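Local coordinates for protein polyhedrin (Uranotaenia sapphirina cypovirus, PDB 4ZQX) that forms the crystalline matrix of cypovirus polyhedra, the occlusion bodies that embed virus particles, and binds ATP, at residues E74-R77 and S78-G81. Residues are numbered along the deposited sequence; the frame is centred on the assembly and turned at random.
Sequences ELQR and SING
Ile79 N and Asn80 N reach back one turn to Leu75 O and Gln76 O, at 3.1 and 2.9 Å, the i to i+4 hydrogen bonds of an α-helix. Residues 74-77 and 78-81 run on without a break within the helix 72-83, about 23 Å (centre to centre) from the middle of the chain. Ser78 N is held less firmly, sharing itself between weak bonds to Glu74 O and Leu75 O.

On one flank, Gln76 and Asn80 add an i/i+4 bond between side-chain amides. Gln76 NE2 donates to Asn80 OD1 over 3.0 Å, and the N-H points almost straight at the oxygen (171°). The acceptor lies nearly in the amide plane of Gln76, whereas the donor stands above the carbonyl plane of Asn80; the two amide planes are turned 52° against each other. Gln76 extends CG away from its own N (chi1 -173°) and then bends at chi2, which carries NE2 forward along the helix to its partner. Asn80 OD1 also accepts a hydrogen bond from Gln209 NE2 of a second subunit, so two donors grip one oxygen and the helix is joined to the trimeric assembly; Thr208 of that subunit packs on Gln76.

Ile79 approaches the preceding turn with its aliphatic branches: CG1 lies 3.4 Å from Leu75 O. Both Leu75 and Ile79 are buried, against the loop residues Asp63 and Pro122 respectively. Near the start of the helix the Glu74 carboxylate turns back, OE2 accepting from Ser71 N. Further along, Arg77 O takes a hydrogen bond from Asn88 ND2. Between Gln76 and Ile79, the methyl CG2 comes to 3.7 Å from NE2.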
loop_
_atom_site.group_PDB
_atom_site.type_symbol
_atom_site.label_atom_id
_atom_site.label_comp_id
_atom_site.label_asym_id
_atom_site.label_seq_id
_atom_site.Cartn_x
_atom_site.Cartn_y
_atom_site.Cartn_z
ATOM N N GLU A 74 2.323 20.129 -3.104
ATOM C CA GLU A 74 2.647 21.307 -2.302
ATOM C C GLU A 74 3.443 20.952 -1.058
ATOM O O GLU A 74 4.388 21.661 -0.688
ATOM C CB GLU A 74 1.373 21.984 -1.817
ATOM C CG GLU A 74 0.465 22.530 -2.843
ATOM C CD GLU A 74 -0.810 22.989 -2.167
ATOM O OE1 GLU A 74 -0.781 24.084 -1.579
ATOM O OE2 GLU A 74 -1.809 22.232 -2.159
ATOM N N LEU A 75 3.032 19.881 -0.380
ATOM C CA LEU A 75 3.728 19.467 0.838
ATOM C C LEU A 75 5.161 19.007 0.535
ATOM O O LEU A 75 6.104 19.366 1.244
ATOM C CB LEU A 75 2.948 18.354 1.537
ATOM C CG LEU A 75 1.576 18.817 2.045
ATOM C CD1 LEU A 75 0.681 17.637 2.400
ATOM C CD2 LEU A 75 1.731 19.740 3.252
ATOM N N GLN A 76 5.327 18.207 -0.511
ATOM C CA GLN A 76 6.653 17.710 -0.840
ATOM C C GLN A 76 7.556 18.871 -1.229
ATOM O O GLN A 76 8.754 18.854 -0.933
ATOM C CB GLN A 76 6.609 16.684 -1.963
ATOM C CG GLN A 76 7.961 16.002 -2.232
ATOM C CD GLN A 76 8.472 15.222 -1.035
ATOM O OE1 GLN A 76 7.727 14.482 -0.392
ATOM N NE2 GLN A 76 9.751 15.387 -0.727
ATOM N N ARG A 77 6.987 19.895 -1.861
ATOM C CA ARG A 77 7.786 21.065 -2.237
ATOM C C ARG A 77 8.436 21.690 -1.002
ATOM O O ARG A 77 9.614 22.038 -1.029
ATOM C CB ARG A 77 6.923 22.098 -2.975
ATOM C CG ARG A 77 7.703 23.309 -3.501
ATOM C CD ARG A 77 6.831 24.149 -4.413
ATOM N NE ARG A 77 5.579 24.529 -3.750
ATOM C CZ ARG A 77 4.457 24.876 -4.380
ATOM N NH1 ARG A 77 4.409 24.900 -5.709
ATOM N NH2 ARG A 77 3.374 25.196 -3.677
ATOM N N SER A 78 7.682 21.792 0.091
ATOM C CA SER A 78 8.200 22.385 1.325
ATOM C C SER A 78 9.242 21.493 1.988
ATOM O O SER A 78 10.272 21.968 2.466
ATOM C CB SER A 78 7.060 22.689 2.310
ATOM O OG SER A 78 6.206 23.701 1.794
ATOM N N ILE A 79 8.968 20.198 2.001
ATOM C CA ILE A 79 9.885 19.205 2.561
ATOM C C ILE A 79 11.249 19.199 1.835
ATOM O O ILE A 79 12.301 19.037 2.464
ATOM C CB ILE A 79 9.225 17.804 2.495
ATOM C CG1 ILE A 79 8.088 17.738 3.514
ATOM C CG2 ILE A 79 10.241 16.676 2.752
ATOM C CD1 ILE A 79 7.115 16.583 3.298
ATOM N N ASN A 80 11.222 19.387 0.520
ATOM C CA ASN A 80 12.434 19.330 -0.292
ATOM C C ASN A 80 13.602 20.202 0.216
ATOM O O ASN A 80 14.761 19.786 0.185
ATOM C CB ASN A 80 12.119 19.728 -1.744
ATOM C CG ASN A 80 11.460 18.609 -2.553
ATOM O OD1 ASN A 80 11.443 17.438 -2.153
ATOM N ND2 ASN A 80 10.926 18.973 -3.715
ATOM N N GLY A 81 13.296 21.398 0.700
ATOM C CA GLY A 81 14.346 22.313 1.121
ATOM C C GLY A 81 15.085 21.852 2.363
ATOM O O GLY A 81 16.160 22.369 2.676
#